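Gamma-glutamyl-gamma-aminobutyraldehyde dehydrogenase (Burkholderia cenocepacia, PDB 4LIH) probably oxidises gamma-glutamyl-gamma-aminobutyraldehyde and related aldehydes to carboxylic acids, with NAD(P)+ as the electron acceptor. Local coordinates at residues A271-G276 with S479-D484; N470-G475 with S486-E491; D245-T250 with N267-W272; V169-P174 with V196-S201. All blocks are in the same frame, centred on the assembly; numbering follows the deposited sequence.

Contact 1: A271-G276 with S479-D484; sequences AWLELG and SGNGRD
N481 docks its side-chain amide against the backbone of A271 and L273, a case of a side chain taking the part of a neighbouring strand. ND2 of N481 gives a nearly straight bond (178°) to A271 O at 3.1 Å, in the plane of both groups and on a lone pair of the carbonyl. OD1 of N481 receives L273 N at 2.9 Å, the donor standing above the amide's plane. A chi1 of 63° puts N481 CG between its own backbone N and carbonyl carbon, and the two bonds fix which way round the amide lies. Backbone to backbone, L275 N reaches S479 O at 3.0 Å. The hydroxyl of S479 donates through OG to G276 O at 2.6 Å.

These bonds surround a single beta bridge, E274 with G480, which lays the loop beside the end of strand 270-274 and its predicted active-site residue, E274, in the glutamate signature of aldehyde dehydrogenases.

Packing is close. The amide of N481 is only 12° from parallel to the W272 ring, with ND2 of N481 3.4 Å from W272 CE3, while G482 CA lies 3.5 Å from W272 CZ3.

The side chains of E274 and D484 run past each other in opposite directions, with E274 OE1 and D484 OD2 4.0 Å apart. D484 OD2 is salt-bridged to K185. Two waters bridge the segments: one donates to L273 O and G482 O, the other to E274 OE1 and N481 O.

Contact 2: N470-G475 with S486-E491; sequences NFPFGG and SLHALE
S486 packs CB against P472 and the carbonyl of N470, and OG against P472; this small cluster is the tight part of the contact. S486 CB sits 3.6 Å from N470 O and 3.7 Å from P472 CD, while S486 OG comes within 3.5 Å of P472 CB. With chi1 at 84°, OG is held between the backbone N and the carbonyl carbon of S486, where it meets the proline ring and also accepts a weak bond from H488 N at 3.1 Å. The hydroxyl thus works in two ways at once, packing against a rigid ring and receiving the N-H at the start of the turn that follows. No hydrogen bond joins the two segments, so this is a union by shape.

The looser side belongs to H488. Its imidazole lies beside the P472 ring, pointing the same way, yet H488 CD2 stays 4.1 Å from P472 CG. What orients the imidazole lies away from the proline: H488 ND1 donates to E491 OE2 at 2.9 Å, arriving from above the carboxylate plane, and NE2 bonds to E149 of the second subunit. An imidazole gripped at both nitrogens has little freedom to turn.

The side chain of P472 lies about 8 Å from that of E274, the predicted active-site residue, so the loop packs close to the probable catalytic centre. Both segments belong to the long connection between strands 457-460 and 494-502. Helix 121-142 backs them, W138 meeting N470 and L487 while F139 meets A489. From the second subunit come V161 of strand 157-172, packed on P472, and S498 of strand 494-502, hydrogen-bonded to P472 O.

Contact 3: D245-T250 with N267-W272; sequences DCIAFT and NLKRAW
D245, I247 and F249 pair with R270 and W272 through four main-chain hydrogen bonds. R270 N donates to D245 O at 3.1 Å, and I247 N to R270 O at 2.7 Å. I247 O then takes W272 N, and F249 N closes the series on W272 O, each at 2.9 Å. The last three donors lie nearly along the C=O axis, whereas R270 N stands above the carbonyl plane of D245.

I247 stands opposite A271 but bonds to R270 and W272, and W272 likewise bonds to I247 and F249. This is the signature of parallel strands, here 8° apart and joined by helix 253-266 in a beta-alpha-beta unit of the Rossmann-like coenzyme-binding domain of aldehyde dehydrogenases.

Side-chain groups are satisfied mostly beyond the pair. N267 OD1 accepts K269 N in an Asx turn and K269 NZ at 2.9 Å, the two donors reaching it from opposite faces. That ammonium also bonds to H241 O and A239 O. D245 forms a salt bridge with R75; R270 reaches E495 and, across the interface, G480 O of the second subunit.

Apolar groups occupy both faces of the sheet. On one, C246 SG meets the edge of the W272 ring in its plane, 3.8 Å from CD1; on the other, I247 CG2 lies 3.9 Å from A271 CB and 3.8 Å from K269 CD.

Contact 4: V169-P174 with V196-S201; sequences VAAVVP and VVLKPS
Strands 169-172 and 196-199 run parallel, their axes 4.7 Å apart at closest approach with 16° between their directions, and V169, A170, A171 and V172 face V196, V197, L198 and K199 in turn. V197 N bonds to V169 O, A171 N to V197 O, and K199 N to A171 O at 2.8 Å. The pairing slackens beyond this: V173 N reaches K199 O only weakly, at 3.3 Å. Past the strand ends a water takes over, donating to P174 O and accepting from S201 N.

On the face with A171 and L198, the leucine does most of the touching. Its CG is anti to the backbone N (chi1 176°), and one branch, L198 CD1, meets A171 CB at 3.8 Å and V173 CG2 at 4.0 Å. The valine and leucine side chains cross at about a right angle. F225 and V227 of the next strand also touch L198.

The opposite face carries A170, V172, V197 and K199. The lysine chain bends at chi2 and chi3, and NZ of K199 finds three carbonyl acceptors: P200 O at 2.9 Å, with G230 O and A231 O beyond the segments. K199 is buried, and these carbonyls satisfy its ammonium.

Helix 178-191 leads from the first strand to the second, its K185 touching A171 and V173 and its A189 touching V196. Strand, helix and parallel strand form a beta-alpha-beta crossover, the building unit of the Rossmann-like domain of this family.

In the fold
Read from the N terminus, contact 4 comes first, closing a loop over helix 178-191. Contact 3 follows in series, closing a second over helix 253-266. Strand 157-172 of contact 4 adjoins strand 246-250 of contact 3, with backbone bonds between A170 and both C246 and A248, so both crossovers share one sheet. Contact 1 opens on residues A271 and W272, where contact 3 ends, and spans 202 residues, including the strands of the second sheet, before 479-484 returns. Contact 2 crosses it: 470-475 precedes that return and 486-491 follows. Contacts 1 and 2 meet at F473 and D484. Contacts 1, 2 and 3 all touch the second subunit, whereas no other chain touches contact 4.

Contact 1: A271-G276 with S479-D484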
loop_
_atom_site.group_PDB
_atom_site.type_symbol
_atom_site.label_atom_id
_atom_site.label_comp_id
_atom_site.label_asym_id
_atom_site.label_seq_id
_atom_site.Cartn_x
_atom_site.Cartn_y
_atom_site.Cartn_z
ATOM N N ALA A 271 20.012 6.157 14.385
ATOM C CA ALA A 271 21.108 6.732 13.617
ATOM C C ALA A 271 21.006 6.254 12.194
ATOM O O ALA A 271 20.940 5.039 11.945
ATOM C CB ALA A 271 22.460 6.382 14.197
ATOM N N TRP A 272 21.053 7.220 11.280
ATOM C CA TRP A 272 20.825 6.998 9.869
ATOM C C TRP A 272 21.913 7.661 9.034
ATOM O O TRP A 272 22.052 8.888 9.059
ATOM C CB TRP A 272 19.464 7.564 9.462
ATOM C CG TRP A 272 18.313 6.916 10.108
ATOM C CD1 TRP A 272 17.585 7.390 11.169
ATOM C CD2 TRP A 272 17.775 5.637 9.787
ATOM N NE1 TRP A 272 16.610 6.495 11.490
ATOM C CE2 TRP A 272 16.691 5.420 10.640
ATOM C CE3 TRP A 272 18.099 4.657 8.821
ATOM C CZ2 TRP A 272 15.936 4.251 10.601
ATOM C CZ3 TRP A 272 17.339 3.495 8.762
ATOM C CH2 TRP A 272 16.267 3.300 9.664
ATOM N N LEU A 273 22.654 6.855 8.271
ATOM C CA LEU A 273 23.839 7.345 7.578
ATOM C C LEU A 273 23.719 7.192 6.068
ATOM O O LEU A 273 23.272 6.179 5.576
ATOM C CB LEU A 273 25.111 6.605 8.024
ATOM C CG LEU A 273 25.360 6.384 9.517
ATOM C CD1 LEU A 273 26.598 5.493 9.670
ATOM C CD2 LEU A 273 25.466 7.708 10.294
ATOM N N GLU A 274 24.202 8.199 5.355
ATOM C CA GLU A 274 24.377 8.158 3.903
ATOM C C GLU A 274 25.868 8.461 3.746
ATOM O O GLU A 274 26.361 9.494 4.220
ATOM C CB GLU A 274 23.522 9.250 3.216
ATOM C CG GLU A 274 22.011 9.065 3.219
ATOM C CD GLU A 274 21.464 8.196 2.100
ATOM O OE1 GLU A 274 20.334 7.728 2.219
ATOM O OE2 GLU A 274 22.150 7.988 1.090
ATOM N N LEU A 275 26.612 7.535 3.149
ATOM C CA LEU A 275 28.077 7.585 3.177
ATOM C C LEU A 275 28.580 7.585 1.738
ATOM O O LEU A 275 27.795 7.887 0.835
ATOM C CB LEU A 275 28.609 6.428 4.008
ATOM C CG LEU A 275 28.029 6.322 5.428
ATOM C CD1 LEU A 275 28.526 5.048 6.128
ATOM C CD2 LEU A 275 28.417 7.571 6.216
ATOM N N GLY A 276 29.837 7.217 1.541
ATOM C CA GLY A 276 30.494 7.314 0.238
ATOM C C GLY A 276 30.242 6.107 -0.664
ATOM O O GLY A 276 29.456 5.194 -0.319
ATOM N N SER A 479 27.864 1.836 2.393
ATOM C CA SER A 479 27.498 3.155 1.819
ATOM C C SER A 479 26.339 3.824 2.556
ATOM O O SER A 479 25.812 4.850 2.092
ATOM C CB SER A 479 27.192 3.086 0.326
ATOM O OG SER A 479 28.348 2.813 -0.462
ATOM N N GLY A 480 25.954 3.281 3.705
ATOM C CA GLY A 480 24.947 3.933 4.587
ATOM C C GLY A 480 23.764 3.035 4.854
ATOM O O GLY A 480 23.584 2.040 4.187
ATOM N N ASN A 481 22.945 3.386 5.837
ATOM C CA ASN A 481 21.725 2.640 6.126
ATOM C C ASN A 481 20.484 3.542 5.987
ATOM O O ASN A 481 20.540 4.731 6.292
ATOM C CB ASN A 481 21.807 2.030 7.523
ATOM C CG ASN A 481 21.900 3.096 8.630
ATOM O OD1 ASN A 481 22.761 3.953 8.611
ATOM N ND2 ASN A 481 20.983 3.018 9.614
ATOM N N GLY A 482 19.364 2.984 5.521
ATOM C CA GLY A 482 18.172 3.836 5.381
ATOM C C GLY A 482 18.244 4.508 4.029
ATOM O O GLY A 482 19.223 4.315 3.298
ATOM N N ARG A 483 17.189 5.267 3.707
ATOM C CA ARG A 483 17.053 5.907 2.451
ATOM C C ARG A 483 16.604 7.387 2.630
ATOM O O ARG A 483 15.767 7.738 3.459
ATOM C CB ARG A 483 16.062 5.142 1.591
ATOM C CG ARG A 483 16.385 3.658 1.375
ATOM C CD ARG A 483 17.548 3.602 0.440
ATOM N NE ARG A 483 17.968 2.282 0.038
ATOM C CZ ARG A 483 18.881 1.557 0.653
ATOM N NH1 ARG A 483 19.466 1.984 1.752
ATOM N NH2 ARG A 483 19.223 0.409 0.125
ATOM N N ASP A 484 17.123 8.233 1.767
ATOM C CA ASP A 484 16.607 9.546 1.485
ATOM C C ASP A 484 15.712 9.553 0.241
ATOM O O ASP A 484 15.771 8.615 -0.588
ATOM C CB ASP A 484 17.783 10.526 1.337
ATOM C CG ASP A 484 18.467 10.899 2.684
ATOM O OD1 ASP A 484 18.026 10.556 3.803
ATOM O OD2 ASP A 484 19.525 11.591 2.608
HETATM O O HOH W 1 21.905 5.126 3.182
HETATM O O HOH W 2 19.653 7.354 5.302
#

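Contact 2: N470-G475 with S486-E491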
loop_
_atom_site.group_PDB
_atom_site.type_symbol
_atom_site.label_atom_id
_atom_site.label_comp_id
_atom_site.label_asym_id
_atom_site.label_seq_id
_atom_site.Cartn_x
_atom_site.Cartn_y
_atom_site.Cartn_z
ATOM N N ASN A 470 10.389 10.100 -5.936
ATOM C CA ASN A 470 9.860 8.732 -5.732
ATOM C C ASN A 470 10.891 7.612 -5.527
ATOM O O ASN A 470 10.529 6.465 -5.172
ATOM C CB ASN A 470 8.912 8.354 -6.860
ATOM C CG ASN A 470 7.564 9.061 -6.740
ATOM O OD1 ASN A 470 6.676 8.596 -6.030
ATOM N ND2 ASN A 470 7.375 10.093 -7.531
ATOM N N PHE A 471 12.175 7.904 -5.737
ATOM C CA PHE A 471 13.157 6.818 -5.731
ATOM C C PHE A 471 13.998 6.886 -4.461
ATOM O O PHE A 471 14.879 7.725 -4.393
ATOM C CB PHE A 471 14.055 6.953 -6.976
ATOM C CG PHE A 471 13.342 6.747 -8.279
ATOM C CD1 PHE A 471 12.683 5.574 -8.544
ATOM C CD2 PHE A 471 13.310 7.776 -9.235
ATOM C CE1 PHE A 471 12.044 5.390 -9.757
ATOM C CE2 PHE A 471 12.688 7.589 -10.442
ATOM C CZ PHE A 471 12.067 6.386 -10.725
ATOM N N PRO A 472 13.747 5.983 -3.467
ATOM C CA PRO A 472 14.642 5.983 -2.295
ATOM C C PRO A 472 16.088 5.804 -2.730
ATOM O O PRO A 472 16.319 5.170 -3.737
ATOM C CB PRO A 472 14.173 4.762 -1.500
ATOM C CG PRO A 472 13.480 3.862 -2.497
ATOM C CD PRO A 472 12.873 4.774 -3.497
ATOM N N PHE A 473 17.005 6.379 -1.958
ATOM C CA PHE A 473 18.381 6.624 -2.315
ATOM C C PHE A 473 19.232 6.353 -1.068
ATOM O O PHE A 473 18.976 6.901 -0.008
ATOM C CB PHE A 473 18.499 8.089 -2.766
ATOM C CG PHE A 473 19.882 8.537 -3.028
ATOM C CD1 PHE A 473 20.764 8.728 -1.986
ATOM C CD2 PHE A 473 20.317 8.679 -4.318
ATOM C CE1 PHE A 473 22.065 9.112 -2.229
ATOM C CE2 PHE A 473 21.637 9.068 -4.581
ATOM C CZ PHE A 473 22.496 9.292 -3.534
ATOM N N GLY A 474 20.215 5.473 -1.183
ATOM C CA GLY A 474 21.052 5.154 -0.028
ATOM C C GLY A 474 21.795 3.847 -0.231
ATOM O O GLY A 474 21.714 3.245 -1.262
ATOM N N GLY A 475 22.502 3.409 0.785
ATOM C CA GLY A 475 23.464 2.359 0.629
ATOM C C GLY A 475 22.997 0.924 0.876
ATOM O O GLY A 475 22.073 0.676 1.629
ATOM N N SER A 486 11.590 9.688 -1.287
ATOM C CA SER A 486 10.475 8.748 -1.309
ATOM C C SER A 486 9.838 8.711 0.049
ATOM O O SER A 486 10.386 9.265 1.018
ATOM C CB SER A 486 10.922 7.330 -1.678
ATOM O OG SER A 486 11.406 6.616 -0.564
ATOM N N LEU A 487 8.694 8.053 0.119
ATOM C CA LEU A 487 7.957 7.934 1.379
ATOM C C LEU A 487 8.763 7.169 2.409
ATOM O O LEU A 487 8.591 7.390 3.597
ATOM C CB LEU A 487 6.601 7.263 1.196
ATOM C CG LEU A 487 5.624 8.063 0.337
ATOM C CD1 LEU A 487 4.407 7.169 0.121
ATOM C CD2 LEU A 487 5.240 9.339 1.017
ATOM N N HIS A 488 9.664 6.311 1.928
ATOM C CA HIS A 488 10.551 5.504 2.769
ATOM C C HIS A 488 11.494 6.372 3.594
ATOM O O HIS A 488 11.973 5.933 4.593
ATOM C CB HIS A 488 11.393 4.556 1.900
ATOM C CG HIS A 488 10.561 3.548 1.180
ATOM N ND1 HIS A 488 9.939 2.513 1.828
ATOM C CD2 HIS A 488 10.138 3.494 -0.101
ATOM C CE1 HIS A 488 9.200 1.835 0.964
ATOM N NE2 HIS A 488 9.285 2.428 -0.207
ATOM N N ALA A 489 11.730 7.598 3.163
ATOM C CA ALA A 489 12.539 8.558 3.951
ATOM C C ALA A 489 11.905 8.856 5.318
ATOM O O ALA A 489 12.609 9.093 6.303
ATOM C CB ALA A 489 12.768 9.836 3.158
ATOM N N LEU A 490 10.577 8.822 5.376
ATOM C CA LEU A 490 9.826 9.169 6.596
ATOM C C LEU A 490 9.999 8.148 7.729
ATOM O O LEU A 490 9.816 8.469 8.907
ATOM C CB LEU A 490 8.335 9.324 6.275
ATOM C CG LEU A 490 8.053 10.459 5.297
ATOM C CD1 LEU A 490 6.746 10.253 4.563
ATOM C CD2 LEU A 490 8.073 11.804 6.009
ATOM N N GLU A 491 10.365 6.929 7.380
ATOM C CA GLU A 491 10.563 5.869 8.372
ATOM C C GLU A 491 11.710 6.231 9.316
ATOM O O GLU A 491 11.720 5.837 10.490
ATOM C CB GLU A 491 10.810 4.512 7.688
ATOM C CG GLU A 491 9.910 4.211 6.465
ATOM C CD GLU A 491 10.284 2.919 5.697
ATOM O OE1 GLU A 491 11.255 2.248 6.071
ATOM O OE2 GLU A 491 9.619 2.553 4.693
#

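Contact 3: D245-T250 with N267-W272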
loop_
_atom_site.group_PDB
_atom_site.type_symbol
_atom_site.label_atom_id
_atom_site.label_comp_id
_atom_site.label_asym_id
_atom_site.label_seq_id
_atom_site.Cartn_x
_atom_site.Cartn_y
_atom_site.Cartn_z
ATOM N N ASP A 245 16.508 12.437 19.559
ATOM C CA ASP A 245 15.860 11.158 19.397
ATOM C C ASP A 245 16.323 10.424 18.143
ATOM O O ASP A 245 16.103 9.235 18.006
ATOM C CB ASP A 245 14.358 11.391 19.318
ATOM C CG ASP A 245 13.799 12.025 20.589
ATOM O OD1 ASP A 245 13.897 11.351 21.644
ATOM O OD2 ASP A 245 13.238 13.132 20.547
ATOM N N CYS A 246 16.961 11.141 17.236
ATOM C CA CYS A 246 17.342 10.619 15.927
ATOM C C CYS A 246 18.424 11.470 15.367
ATOM O O CYS A 246 18.355 12.653 15.508
ATOM C CB CYS A 246 16.140 10.645 14.973
ATOM S SG CYS A 246 16.579 10.396 13.259
ATOM N N ILE A 247 19.446 10.872 14.753
ATOM C CA ILE A 247 20.475 11.630 14.077
ATOM C C ILE A 247 20.618 11.083 12.645
ATOM O O ILE A 247 20.796 9.869 12.465
ATOM C CB ILE A 247 21.844 11.650 14.834
ATOM C CG1 ILE A 247 22.814 12.574 14.097
ATOM C CG2 ILE A 247 22.442 10.239 14.945
ATOM C CD1 ILE A 247 23.955 13.097 14.929
ATOM N N ALA A 248 20.517 11.979 11.672
ATOM C CA ALA A 248 20.662 11.707 10.225
ATOM C C ALA A 248 21.904 12.417 9.693
ATOM O O ALA A 248 22.015 13.631 9.836
ATOM C CB ALA A 248 19.420 12.200 9.478
ATOM N N PHE A 249 22.836 11.650 9.096
ATOM C CA PHE A 249 24.165 12.109 8.710
ATOM C C PHE A 249 24.432 11.706 7.263
ATOM O O PHE A 249 24.045 10.630 6.808
ATOM C CB PHE A 249 25.210 11.480 9.653
ATOM C CG PHE A 249 26.652 11.663 9.229
ATOM C CD1 PHE A 249 27.340 12.776 9.585
ATOM C CD2 PHE A 249 27.321 10.675 8.515
ATOM C CE1 PHE A 249 28.655 12.961 9.224
ATOM C CE2 PHE A 249 28.642 10.836 8.158
ATOM C CZ PHE A 249 29.319 11.992 8.508
ATOM N N THR A 250 25.060 12.606 6.525
ATOM C CA THR A 250 25.619 12.296 5.225
ATOM C C THR A 250 27.027 12.794 5.299
ATOM O O THR A 250 27.230 13.929 5.716
ATOM C CB THR A 250 24.886 12.981 4.064
ATOM O OG1 THR A 250 23.519 12.549 4.036
ATOM C CG2 THR A 250 25.530 12.633 2.691
ATOM N N ASN A 267 22.073 7.421 24.218
ATOM C CA ASN A 267 20.663 7.091 24.494
ATOM C C ASN A 267 20.014 6.236 23.431
ATOM O O ASN A 267 18.784 6.165 23.372
ATOM C CB ASN A 267 19.823 8.373 24.664
ATOM C CG ASN A 267 19.732 9.176 23.399
ATOM O OD1 ASN A 267 20.460 8.909 22.408
ATOM N ND2 ASN A 267 18.841 10.191 23.402
ATOM N N LEU A 268 20.821 5.604 22.597
ATOM C CA LEU A 268 20.301 4.701 21.543
ATOM C C LEU A 268 19.367 5.440 20.557
ATOM O O LEU A 268 18.461 4.833 19.913
ATOM C CB LEU A 268 19.623 3.463 22.141
ATOM C CG LEU A 268 20.478 2.331 22.723
ATOM C CD1 LEU A 268 19.588 1.415 23.538
ATOM C CD2 LEU A 268 21.222 1.495 21.688
ATOM N N LYS A 269 19.629 6.746 20.398
ATOM C CA LYS A 269 18.947 7.561 19.387
ATOM C C LYS A 269 19.077 6.834 18.053
ATOM O O LYS A 269 20.110 6.167 17.795
ATOM C CB LYS A 269 19.556 8.978 19.273
ATOM C CG LYS A 269 21.027 9.044 18.895
ATOM C CD LYS A 269 21.570 10.464 18.660
ATOM C CE LYS A 269 21.270 11.423 19.799
ATOM N NZ LYS A 269 21.864 11.025 21.105
ATOM N N ARG A 270 18.062 6.959 17.199
ATOM C CA ARG A 270 18.122 6.306 15.890
ATOM C C ARG A 270 19.208 6.960 15.083
ATOM O O ARG A 270 19.289 8.176 15.045
ATOM C CB ARG A 270 16.801 6.403 15.125
ATOM C CG ARG A 270 15.787 5.356 15.554
ATOM C CD ARG A 270 15.414 5.558 17.006
ATOM N NE ARG A 270 14.248 4.773 17.407
ATOM C CZ ARG A 270 14.214 3.838 18.346
ATOM N NH1 ARG A 270 15.313 3.404 18.945
ATOM N NH2 ARG A 270 13.059 3.289 18.653
ATOM N N ALA A 271 20.012 6.157 14.385
ATOM C CA ALA A 271 21.108 6.732 13.617
ATOM C C ALA A 271 21.006 6.254 12.194
ATOM O O ALA A 271 20.940 5.039 11.945
ATOM C CB ALA A 271 22.460 6.382 14.197
ATOM N N TRP A 272 21.053 7.220 11.280
ATOM C CA TRP A 272 20.825 6.998 9.869
ATOM C C TRP A 272 21.913 7.661 9.034
ATOM O O TRP A 272 22.052 8.888 9.059
ATOM C CB TRP A 272 19.464 7.564 9.462
ATOM C CG TRP A 272 18.313 6.916 10.108
ATOM C CD1 TRP A 272 17.585 7.390 11.169
ATOM C CD2 TRP A 272 17.775 5.637 9.787
ATOM N NE1 TRP A 272 16.610 6.495 11.490
ATOM C CE2 TRP A 272 16.691 5.420 10.640
ATOM C CE3 TRP A 272 18.099 4.657 8.821
ATOM C CZ2 TRP A 272 15.936 4.251 10.601
ATOM C CZ3 TRP A 272 17.339 3.495 8.762
ATOM C CH2 TRP A 272 16.267 3.300 9.664
#

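Contact 4: V169-P174 with V196-S201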
loop_
_atom_site.group_PDB
_atom_site.type_symbol
_atom_site.label_atom_id
_atom_site.label_comp_id
_atom_site.label_asym_id
_atom_site.label_seq_id
_atom_site.Cartn_x
_atom_site.Cartn_y
_atom_site.Cartn_z
ATOM N N VAL A 169 15.064 15.739 15.937
ATOM C CA VAL A 169 15.959 15.177 14.898
ATOM C C VAL A 169 17.157 16.085 14.689
ATOM O O VAL A 169 16.985 17.277 14.513
ATOM C CB VAL A 169 15.212 15.018 13.572
ATOM C CG1 VAL A 169 16.127 14.543 12.480
ATOM C CG2 VAL A 169 14.036 14.043 13.721
ATOM N N ALA A 170 18.360 15.515 14.805
ATOM C CA ALA A 170 19.598 16.183 14.462
ATOM C C ALA A 170 19.962 15.763 13.057
ATOM O O ALA A 170 19.876 14.593 12.733
ATOM C CB ALA A 170 20.695 15.824 15.457
ATOM N N ALA A 171 20.302 16.719 12.220
ATOM C CA ALA A 171 20.852 16.443 10.880
ATOM C C ALA A 171 22.220 17.099 10.677
ATOM O O ALA A 171 22.359 18.318 10.804
ATOM C CB ALA A 171 19.886 16.925 9.850
ATOM N N VAL A 172 23.217 16.282 10.343
ATOM C CA VAL A 172 24.570 16.728 10.076
ATOM C C VAL A 172 24.842 16.435 8.609
ATOM O O VAL A 172 24.795 15.272 8.192
ATOM C CB VAL A 172 25.578 15.957 10.952
ATOM C CG1 VAL A 172 27.018 16.389 10.661
ATOM C CG2 VAL A 172 25.233 16.090 12.436
ATOM N N VAL A 173 25.062 17.480 7.820
ATOM C CA VAL A 173 25.152 17.329 6.381
ATOM C C VAL A 173 26.454 17.858 5.809
ATOM O O VAL A 173 27.126 18.638 6.463
ATOM C CB VAL A 173 23.932 17.983 5.699
ATOM C CG1 VAL A 173 22.660 17.297 6.172
ATOM C CG2 VAL A 173 23.891 19.445 6.036
ATOM N N PRO A 174 26.807 17.433 4.576
ATOM C CA PRO A 174 28.104 17.701 4.065
ATOM C C PRO A 174 28.108 18.964 3.215
ATOM O O PRO A 174 27.127 19.680 3.138
ATOM C CB PRO A 174 28.393 16.441 3.231
ATOM C CG PRO A 174 27.114 16.127 2.650
ATOM C CD PRO A 174 26.021 16.689 3.570
ATOM N N VAL A 196 13.758 19.981 14.338
ATOM C CA VAL A 196 15.062 19.749 13.720
ATOM C C VAL A 196 16.160 20.712 14.204
ATOM O O VAL A 196 15.966 21.939 14.281
ATOM C CB VAL A 196 14.942 19.804 12.191
ATOM C CG1 VAL A 196 16.318 19.725 11.494
ATOM C CG2 VAL A 196 14.053 18.665 11.730
ATOM N N VAL A 197 17.311 20.120 14.508
ATOM C CA VAL A 197 18.564 20.844 14.688
ATOM C C VAL A 197 19.509 20.409 13.563
ATOM O O VAL A 197 19.966 19.256 13.489
ATOM C CB VAL A 197 19.136 20.612 16.074
ATOM C CG1 VAL A 197 20.351 21.508 16.299
ATOM C CG2 VAL A 197 18.050 20.911 17.125
ATOM N N LEU A 198 19.760 21.345 12.658
ATOM C CA LEU A 198 20.637 21.112 11.528
ATOM C C LEU A 198 22.047 21.702 11.780
ATOM O O LEU A 198 22.184 22.841 12.216
ATOM C CB LEU A 198 20.045 21.726 10.291
ATOM C CG LEU A 198 20.808 21.718 8.962
ATOM C CD1 LEU A 198 20.756 20.357 8.370
ATOM C CD2 LEU A 198 20.130 22.726 8.036
ATOM N N LYS A 199 23.061 20.899 11.502
ATOM C CA LYS A 199 24.458 21.269 11.657
ATOM C C LYS A 199 25.077 21.167 10.271
ATOM O O LYS A 199 25.453 20.076 9.825
ATOM C CB LYS A 199 25.160 20.356 12.651
ATOM C CG LYS A 199 26.277 21.034 13.461
ATOM C CD LYS A 199 27.429 21.545 12.602
ATOM C CE LYS A 199 28.327 20.420 12.147
ATOM N NZ LYS A 199 29.462 20.830 11.279
ATOM N N PRO A 200 25.165 22.295 9.561
ATOM C CA PRO A 200 25.799 22.324 8.247
ATOM C C PRO A 200 27.329 22.187 8.356
ATOM O O PRO A 200 27.862 22.396 9.433
ATOM C CB PRO A 200 25.381 23.696 7.716
ATOM C CG PRO A 200 25.272 24.539 8.952
ATOM C CD PRO A 200 24.640 23.622 9.940
ATOM N N SER A 201 27.995 21.776 7.281
ATOM C CA SER A 201 29.470 21.638 7.291
ATOM C C SER A 201 30.074 22.995 7.551
ATOM O O SER A 201 29.547 23.978 7.074
ATOM C CB SER A 201 29.969 21.038 5.952
ATOM O OG SER A 201 31.403 21.073 5.858
HETATM O O HOH W 3 26.528 21.773 4.886
#